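LP04448p (Drosophila melanogaster, PDB 2QK2) probably binds tubulin through this TOG domain, a HEAT-repeat module of the XMAP215/Dis1 family of microtubule plus-end proteins. Local coordinates at residues A[9-12]-A[13-16]; A[128-131]-A[132-135]; A[180-183]-A[184-188]. All blocks are in the same frame, centred on the assembly; numbering follows the deposited sequence.

Overall arrangement
From the N terminus the chain first reaches contact 1 (9-16), with a tight turn at 11-16, in the loop between helices 2-5 and 20-24, laid against helix 29-45 at one end of the HEAT array. Contact 2, at 128-135, turns the chain out of helix 112-126 into the start of helix 131-141. Contact 3, at 180-188, finishes helix 171-185 and leads to helix 190-207. All three are local and follow in series, so none nests in or crosses another. Contacts 1 and 3 lie on opposite sides of the chain's centre, their centres about 45 Å apart. Contacts 2 and 3 are nearer, about 21 Å between centres, and both involve helix 171-185, whose leucines lie against contact 2.

Contact 1: residues A[9-12]-A[13-16]; sequences PVDI and LSKM
Asp11 and Ser14 grip each other across a tight turn by two hydrogen bonds. With CG anti to the backbone N and beside the carbonyl carbon (chi1 -180°), the Asp11 carboxylate reaches forward to Ser14, and OD1 accepts a bond from the amide N of Ser14 at 2.9 Å, met from above the carboxylate plane. In return the Ser14 hydroxyl donates from OG to the Asp11 backbone O at 3.1 Å. Asp11 is itself the centre of an inverse gamma turn, with a weak bond from Ile12 N to Val10 O.

Ile12 supplies the turn's other anchor. Its O accepts a bond from the amide N of Lys15 at 3.0 Å and, weakly, from that of Met16 (selenomethionine), while its side chain leaves the turn to pack on Leu43 and Leu49. The extended Lys15 chain runs back over the turn, CG lying 3.4 Å from Asp11 O. Its NZ lies 3.4 Å from Val10 CG1, the two side chains crossing at about a right angle.

Outside the turn, Asp11 OD2 lies close to Glu50 OE1, a like-charged neighbour that would probably raise the carboxylate's proton affinity, whereas the amide bonded at OD1 should help stabilise its charged form.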
ATOM      1  N   PRO A   9     -17.121  12.375 -13.236  1.00 40.43           N
ATOM      2  CA  PRO A   9     -15.788  11.990 -13.724  1.00 39.78           C
ATOM      3  C   PRO A   9     -15.117  13.099 -14.531  1.00 39.83           C
ATOM      4  O   PRO A   9     -15.674  13.587 -15.516  1.00 40.52           O
ATOM      5  CB  PRO A   9     -16.073  10.752 -14.572  1.00 39.89           C
ATOM      6  CG  PRO A   9     -17.291  10.165 -13.913  1.00 39.70           C
ATOM      7  CD  PRO A   9     -18.131  11.394 -13.667  1.00 39.49           C
ATOM      8  N   VAL A  10     -13.922  13.496 -14.107  1.00 36.89           N
ATOM      9  CA  VAL A  10     -13.188  14.546 -14.793  1.00 36.37           C
ATOM     10  C   VAL A  10     -12.014  13.997 -15.600  1.00 36.03           C
ATOM     11  O   VAL A  10     -11.327  13.070 -15.171  1.00 34.29           O
ATOM     12  CB  VAL A  10     -12.661  15.596 -13.795  1.00 35.68           C
ATOM     13  CG1 VAL A  10     -11.789  16.612 -14.514  1.00 36.31           C
ATOM     14  CG2 VAL A  10     -13.833  16.299 -13.123  1.00 35.33           C
ATOM     15  N   ASP A  11     -11.803  14.578 -16.777  1.00 36.48           N
ATOM     16  CA  ASP A  11     -10.717  14.185 -17.664  1.00 36.86           C
ATOM     17  C   ASP A  11      -9.482  14.999 -17.297  1.00 36.15           C
ATOM     18  O   ASP A  11      -9.215  16.031 -17.917  1.00 38.69           O
ATOM     19  CB  ASP A  11     -11.104  14.478 -19.115  1.00 40.17           C
ATOM     20  CG  ASP A  11     -10.019  14.087 -20.104  1.00 42.18           C
ATOM     21  OD1 ASP A  11      -8.851  13.939 -19.695  1.00 43.29           O
ATOM     22  OD2 ASP A  11     -10.337  13.939 -21.301  1.00 46.67           O
ATOM     23  N   ILE A  12      -8.730  14.553 -16.296  1.00 33.83           N
ATOM     24  CA  ILE A  12      -7.539  15.289 -15.893  1.00 31.86           C
ATOM     25  C   ILE A  12      -6.368  15.068 -16.850  1.00 30.81           C
ATOM     26  O   ILE A  12      -5.441  15.874 -16.900  1.00 28.64           O
ATOM     27  CB  ILE A  12      -7.075  14.910 -14.464  1.00 32.54           C
ATOM     28  CG1 ILE A  12      -6.712  13.426 -14.405  1.00 30.99           C
ATOM     29  CG2 ILE A  12      -8.157  15.264 -13.453  1.00 33.44           C
ATOM     30  CD1 ILE A  12      -5.943  13.052 -13.156  1.00 35.17           C
ATOM     31  N   LEU A  13      -6.403  13.978 -17.605  1.00 29.92           N
ATOM     32  CA  LEU A  13      -5.321  13.711 -18.540  1.00 32.64           C
ATOM     33  C   LEU A  13      -5.203  14.835 -19.566  1.00 34.58           C
ATOM     34  O   LEU A  13      -4.099  15.221 -19.949  1.00 35.89           O
ATOM     35  CB  LEU A  13      -5.543  12.370 -19.247  1.00 31.22           C
ATOM     36  CG  LEU A  13      -5.296  11.138 -18.371  1.00 31.88           C
ATOM     37  CD1 LEU A  13      -5.720   9.881 -19.121  1.00 30.57           C
ATOM     38  CD2 LEU A  13      -3.822  11.079 -17.973  1.00 26.71           C
ATOM     39  N   SER A  14      -6.339  15.373 -19.997  1.00 35.16           N
ATOM     40  CA  SER A  14      -6.325  16.449 -20.982  1.00 37.77           C
ATOM     41  C   SER A  14      -6.052  17.805 -20.348  1.00 37.82           C
ATOM     42  O   SER A  14      -5.857  18.792 -21.052  1.00 39.39           O
ATOM     43  CB  SER A  14      -7.655  16.494 -21.738  1.00 37.93           C
ATOM     44  OG  SER A  14      -8.736  16.730 -20.855  1.00 42.40           O
ATOM     45  N   LYS A  15      -6.019  17.850 -19.018  1.00 38.02           N
ATOM     46  CA  LYS A  15      -5.783  19.102 -18.309  1.00 36.96           C
ATOM     47  C   LYS A  15      -4.350  19.307 -17.859  1.00 36.07           C
ATOM     48  O   LYS A  15      -3.983  20.393 -17.421  1.00 36.53           O
ATOM     49  CB  LYS A  15      -6.701  19.203 -17.095  1.00 38.97           C
ATOM     50  CG  LYS A  15      -8.172  19.264 -17.441  1.00 41.10           C
ATOM     51  CD  LYS A  15      -8.999  19.495 -16.196  1.00 45.45           C
ATOM     52  CE  LYS A  15     -10.469  19.615 -16.534  1.00 49.14           C
ATOM     53  NZ  LYS A  15     -11.261  19.920 -15.311  1.00 55.01           N
HETATM   54  N   MSE A  16      -3.532  18.271 -17.958  1.00 36.20           N
HETATM   55  CA  MSE A  16      -2.147  18.402 -17.541  1.00 34.86           C
HETATM   56  C   MSE A  16      -1.335  19.278 -18.470  1.00 33.62           C
HETATM   57  O   MSE A  16      -1.612  19.364 -19.661  1.00 33.14           O
HETATM   58  CB  MSE A  16      -1.512  17.028 -17.424  1.00 37.23           C
HETATM   59  CG  MSE A  16      -1.620  16.483 -16.011  1.00 38.10           C
HETATM   60 SE   MSE A  16      -1.724  14.619 -16.053  1.00 45.64          SE
HETATM   61  CE  MSE A  16       0.069  14.237 -16.623  1.00 41.97           C
TER

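Contact 2: residues A[128-131]-A[132-135]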
ATOM      1  N   SER A 128      -7.887  -1.649  -5.120  1.00 28.07           N
ATOM      2  CA  SER A 128      -8.203  -2.017  -6.498  1.00 26.48           C
ATOM      3  C   SER A 128      -7.772  -3.434  -6.838  1.00 27.03           C
ATOM      4  O   SER A 128      -8.001  -3.904  -7.949  1.00 29.57           O
ATOM      5  CB  SER A 128      -7.515  -1.058  -7.470  1.00 26.82           C
ATOM      6  OG  SER A 128      -6.125  -1.346  -7.565  1.00 25.43           O
ATOM      7  N   THR A 129      -7.140  -4.121  -5.896  1.00 26.38           N
ATOM      8  CA  THR A 129      -6.673  -5.474  -6.164  1.00 26.24           C
ATOM      9  C   THR A 129      -6.965  -6.381  -4.960  1.00 26.90           C
ATOM     10  O   THR A 129      -7.961  -6.167  -4.267  1.00 28.14           O
ATOM     11  CB  THR A 129      -5.159  -5.433  -6.529  1.00 24.95           C
ATOM     12  OG1 THR A 129      -4.695  -6.744  -6.868  1.00 27.44           O
ATOM     13  CG2 THR A 129      -4.340  -4.866  -5.379  1.00 25.37           C
ATOM     14  N   SER A 130      -6.130  -7.386  -4.705  1.00 28.00           N
ATOM     15  CA  SER A 130      -6.369  -8.286  -3.569  1.00 28.90           C
ATOM     16  C   SER A 130      -5.089  -8.962  -3.101  1.00 29.42           C
ATOM     17  O   SER A 130      -4.085  -8.966  -3.819  1.00 28.70           O
ATOM     18  CB  SER A 130      -7.371  -9.371  -3.960  1.00 30.94           C
ATOM     19  OG  SER A 130      -6.792 -10.261  -4.906  1.00 32.05           O
ATOM     20  N   LEU A 131      -5.124  -9.541  -1.901  1.00 28.54           N
ATOM     21  CA  LEU A 131      -3.949 -10.230  -1.375  1.00 29.10           C
ATOM     22  C   LEU A 131      -3.643 -11.441  -2.252  1.00 29.22           C
ATOM     23  O   LEU A 131      -2.483 -11.779  -2.478  1.00 29.91           O
ATOM     24  CB  LEU A 131      -4.172 -10.687   0.074  1.00 28.52           C
ATOM     25  CG  LEU A 131      -4.302  -9.630   1.176  1.00 28.86           C
ATOM     26  CD1 LEU A 131      -4.548 -10.329   2.509  1.00 31.17           C
ATOM     27  CD2 LEU A 131      -3.040  -8.773   1.253  1.00 29.54           C
ATOM     28  N   GLU A 132      -4.691 -12.094  -2.747  1.00 30.33           N
ATOM     29  CA  GLU A 132      -4.514 -13.260  -3.605  1.00 31.28           C
ATOM     30  C   GLU A 132      -3.693 -12.862  -4.834  1.00 31.37           C
ATOM     31  O   GLU A 132      -2.731 -13.543  -5.201  1.00 31.58           O
ATOM     32  CB  GLU A 132      -5.885 -13.805  -4.035  1.00 34.41           C
ATOM     33  CG  GLU A 132      -5.850 -15.017  -4.974  1.00 38.02           C
ATOM     34  CD  GLU A 132      -5.181 -16.246  -4.365  1.00 41.94           C
ATOM     35  OE1 GLU A 132      -5.531 -16.638  -3.228  1.00 43.17           O
ATOM     36  OE2 GLU A 132      -4.306 -16.835  -5.032  1.00 44.94           O
ATOM     37  N   ALA A 133      -4.058 -11.741  -5.450  1.00 30.49           N
ATOM     38  CA  ALA A 133      -3.356 -11.261  -6.638  1.00 30.79           C
ATOM     39  C   ALA A 133      -1.934 -10.773  -6.356  1.00 31.75           C
ATOM     40  O   ALA A 133      -1.042 -10.927  -7.192  1.00 32.72           O
ATOM     41  CB  ALA A 133      -4.160 -10.147  -7.299  1.00 28.41           C
ATOM     42  N   GLN A 134      -1.717 -10.201  -5.175  1.00 32.18           N
ATOM     43  CA  GLN A 134      -0.403  -9.664  -4.821  1.00 31.06           C
ATOM     44  C   GLN A 134       0.440 -10.523  -3.881  1.00 31.50           C
ATOM     45  O   GLN A 134       1.502 -10.084  -3.441  1.00 31.36           O
ATOM     46  CB  GLN A 134      -0.576  -8.284  -4.183  1.00 31.41           C
ATOM     47  CG  GLN A 134      -1.389  -7.302  -5.009  1.00 32.85           C
ATOM     48  CD  GLN A 134      -0.841  -7.146  -6.409  1.00 34.39           C
ATOM     49  OE1 GLN A 134       0.368  -7.037  -6.596  1.00 36.22           O
ATOM     50  NE2 GLN A 134      -1.727  -7.130  -7.403  1.00 35.51           N
ATOM     51  N   GLN A 135      -0.006 -11.739  -3.582  1.00 31.59           N
ATOM     52  CA  GLN A 135       0.729 -12.592  -2.646  1.00 32.64           C
ATOM     53  C   GLN A 135       2.219 -12.793  -2.900  1.00 32.09           C
ATOM     54  O   GLN A 135       3.019 -12.738  -1.963  1.00 30.13           O
ATOM     55  CB  GLN A 135       0.051 -13.960  -2.520  1.00 35.23           C
ATOM     56  CG  GLN A 135      -0.154 -14.687  -3.833  1.00 36.15           C
ATOM     57  CD  GLN A 135      -0.809 -16.031  -3.634  1.00 37.62           C
ATOM     58  OE1 GLN A 135      -0.166 -16.992  -3.215  1.00 37.63           O
ATOM     59  NE2 GLN A 135      -2.105 -16.102  -3.915  1.00 35.67           N
TER
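Gln134 reaches back to Thr129 and Ser130, just ahead of helix 131-141, and backbone and side-chain bonds together start that helix. Ser130 is the N-cap: its OG accepts a bond from the amide N of Ala133 at 3.2 Å, with an N-H...O angle of 162°. The hydroxyl can do so because it sits between the backbone N and the carbonyl carbon (chi1 69°), turned over the first helical turn. A second side-chain-to-backbone bond comes from Gln135, which, extended beyond CG, brings its NE2 to a lone pair of Glu132 O in the carbonyl plane, 2.9 Å away. Between backbones, the Ser130 carbonyl O takes a bond from Gln134 N at 3.0 Å.

Between side chains, the Gln134 amide gives one N-H to Thr129: NE2 lies 3.0 Å from OG1, which is nearly in the amide plane. NE2 also bonds to Ser97 OG, so the helix start is tied to helix 93-105.

Van der Waals contacts are lighter. The Ala133 methyl CB rests 3.5 Å from Thr129 OG1, Thr129 CG2 lies beside Gln134 CG, and Leu131 points off to Leu177 of helix 171-185.

A leucine in place of Gln134 would probably leave Thr129 OG1 and Ser97 OG without their shared donor and lose the polar tie to helix 93-105. Thus a buried amide, gripped by two hydroxyls, fixes the loop, while the serine cap satisfies an amide at the helix start.

Contact 3: residues A[180-183]-A[184-188]; sequences SLVK and TLNEP
At the C-terminal end of helix 171-185, the amides of Thr184, Leu185 and Asn186 bond back to carbonyls of residues 180-183. Regular helical bonding persists almost to the end: Thr184 N reaches Ser180 O at 3.3 Å, and Leu185 N reaches Leu181 O at 2.8 Å. The Leu181 carbonyl also has the Thr184 hydroxyl nearby, with OG1 approaching O to 3.1 Å. That hydroxyl lies between the backbone N and the carbonyl carbon (chi1 53°), which swings it back along the helix. OG1 is hydrogen-bonded to Ser196 OG of helix 190-207.

These residues belong to the stacked antiparallel helices of a HEAT-type TOG domain, and their side chains divide among the neighbours. Leu181 packs on Ala154 and Ile157 of helix 147-161 and on Ala199 and Leu200 of helix 190-207, while Leu185 meets Ile227 of helix 221-233. By analogy with related TOG domains, the edge carrying the short loop after Leu185 probably faces tubulin.

Asn186 is the first residue to leave helical backbone angles. Its N still bonds to Val182 O at 3.1 Å and, weakly, to Lys183 O. The Asn186 side chain lies alongside that of Val182 and points the same way, with ND2 3.6 Å from the methyl CG1; the aliphatic branch thus flanks the amide. The Asn186 side chain also touches Lys223. One residue on, Glu187 N donates to Thr184 O at 3.0 Å, extending the backbone bonding past the helix. The Glu187 carboxylate turns back toward the helix end, bent at chi2 (72°), and its OE2 makes a long, weak ion pair with Lys150 NZ of helix 147-161.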
ATOM      1  N   SER A 180       4.747 -16.962   6.622  1.00 25.40           N
ATOM      2  CA  SER A 180       5.668 -15.875   6.322  1.00 25.08           C
ATOM      3  C   SER A 180       5.773 -14.874   7.467  1.00 24.86           C
ATOM      4  O   SER A 180       6.868 -14.427   7.807  1.00 22.96           O
ATOM      5  CB  SER A 180       5.231 -15.143   5.047  1.00 25.69           C
ATOM      6  OG  SER A 180       5.219 -16.018   3.934  1.00 26.89           O
ATOM      7  N   LEU A 181       4.629 -14.523   8.051  1.00 22.13           N
ATOM      8  CA  LEU A 181       4.589 -13.570   9.152  1.00 23.91           C
ATOM      9  C   LEU A 181       5.174 -14.136  10.452  1.00 24.07           C
ATOM     10  O   LEU A 181       5.758 -13.394  11.239  1.00 23.50           O
ATOM     11  CB  LEU A 181       3.147 -13.089   9.385  1.00 21.86           C
ATOM     12  CG  LEU A 181       2.600 -12.120   8.326  1.00 22.00           C
ATOM     13  CD1 LEU A 181       1.090 -11.929   8.482  1.00 20.98           C
ATOM     14  CD2 LEU A 181       3.323 -10.795   8.463  1.00 19.37           C
ATOM     15  N   VAL A 182       5.012 -15.435  10.686  1.00 25.47           N
ATOM     16  CA  VAL A 182       5.565 -16.039  11.899  1.00 28.48           C
ATOM     17  C   VAL A 182       7.085 -15.981  11.786  1.00 30.66           C
ATOM     18  O   VAL A 182       7.796 -15.803  12.779  1.00 31.27           O
ATOM     19  CB  VAL A 182       5.114 -17.505  12.065  1.00 29.15           C
ATOM     20  CG1 VAL A 182       5.923 -18.187  13.168  1.00 28.35           C
ATOM     21  CG2 VAL A 182       3.639 -17.546  12.410  1.00 28.32           C
ATOM     22  N   LYS A 183       7.574 -16.108  10.559  1.00 30.46           N
ATOM     23  CA  LYS A 183       9.004 -16.057  10.307  1.00 33.24           C
ATOM     24  C   LYS A 183       9.559 -14.684  10.704  1.00 32.29           C
ATOM     25  O   LYS A 183      10.558 -14.593  11.413  1.00 33.36           O
ATOM     26  CB  LYS A 183       9.268 -16.337   8.830  1.00 36.81           C
ATOM     27  CG  LYS A 183      10.673 -16.813   8.513  1.00 41.89           C
ATOM     28  CD  LYS A 183      10.718 -17.375   7.104  1.00 46.00           C
ATOM     29  CE  LYS A 183       9.708 -18.512   6.952  1.00 50.12           C
ATOM     30  NZ  LYS A 183       9.457 -18.878   5.528  1.00 51.44           N
ATOM     31  N   THR A 184       8.913 -13.611  10.262  1.00 30.37           N
ATOM     32  CA  THR A 184       9.395 -12.282  10.615  1.00 29.57           C
ATOM     33  C   THR A 184       9.098 -11.985  12.086  1.00 29.96           C
ATOM     34  O   THR A 184       9.770 -11.163  12.712  1.00 30.47           O
ATOM     35  CB  THR A 184       8.776 -11.177   9.703  1.00 29.52           C
ATOM     36  OG1 THR A 184       7.347 -11.274   9.709  1.00 27.74           O
ATOM     37  CG2 THR A 184       9.286 -11.328   8.274  1.00 27.78           C
ATOM     38  N   LEU A 185       8.095 -12.663  12.638  1.00 29.54           N
ATOM     39  CA  LEU A 185       7.741 -12.475  14.043  1.00 30.89           C
ATOM     40  C   LEU A 185       8.907 -12.934  14.915  1.00 33.10           C
ATOM     41  O   LEU A 185       9.158 -12.378  15.986  1.00 32.79           O
ATOM     42  CB  LEU A 185       6.497 -13.295  14.398  1.00 29.22           C
ATOM     43  CG  LEU A 185       6.080 -13.325  15.873  1.00 28.84           C
ATOM     44  CD1 LEU A 185       5.572 -11.951  16.308  1.00 26.83           C
ATOM     45  CD2 LEU A 185       4.998 -14.380  16.070  1.00 27.67           C
ATOM     46  N   ASN A 186       9.616 -13.953  14.444  1.00 35.41           N
ATOM     47  CA  ASN A 186      10.749 -14.494  15.178  1.00 39.82           C
ATOM     48  C   ASN A 186      12.066 -13.824  14.808  1.00 41.91           C
ATOM     49  O   ASN A 186      13.133 -14.283  15.203  1.00 44.01           O
ATOM     50  CB  ASN A 186      10.847 -16.006  14.959  1.00 38.97           C
ATOM     51  CG  ASN A 186       9.622 -16.746  15.469  1.00 40.39           C
ATOM     52  OD1 ASN A 186       9.097 -16.436  16.538  1.00 42.82           O
ATOM     53  ND2 ASN A 186       9.171 -17.736  14.715  1.00 40.72           N
ATOM     54  N   GLU A 187      11.989 -12.737  14.046  1.00 43.48           N
ATOM     55  CA  GLU A 187      13.182 -11.997  13.650  1.00 44.42           C
ATOM     56  C   GLU A 187      13.713 -11.304  14.906  1.00 44.12           C
ATOM     57  O   GLU A 187      12.959 -11.031  15.840  1.00 43.65           O
ATOM     58  CB  GLU A 187      12.829 -10.936  12.601  1.00 47.47           C
ATOM     59  CG  GLU A 187      13.750 -10.912  11.388  1.00 51.73           C
ATOM     60  CD  GLU A 187      13.537 -12.106  10.476  1.00 53.70           C
ATOM     61  OE1 GLU A 187      13.626 -13.254  10.964  1.00 55.72           O
ATOM     62  OE2 GLU A 187      13.278 -11.901   9.272  1.00 54.48           O
ATOM     63  N   PRO A 188      15.018 -11.006  14.944  1.00 44.30           N
ATOM     64  CA  PRO A 188      15.604 -10.343  16.114  1.00 44.15           C
ATOM     65  C   PRO A 188      15.183  -8.885  16.260  1.00 43.93           C
ATOM     66  O   PRO A 188      15.189  -8.341  17.362  1.00 45.70           O
ATOM     67  CB  PRO A 188      17.106 -10.470  15.871  1.00 44.06           C
ATOM     68  CG  PRO A 188      17.215 -11.687  14.989  1.00 45.03           C
ATOM     69  CD  PRO A 188      16.074 -11.486  14.038  1.00 44.21           C
TER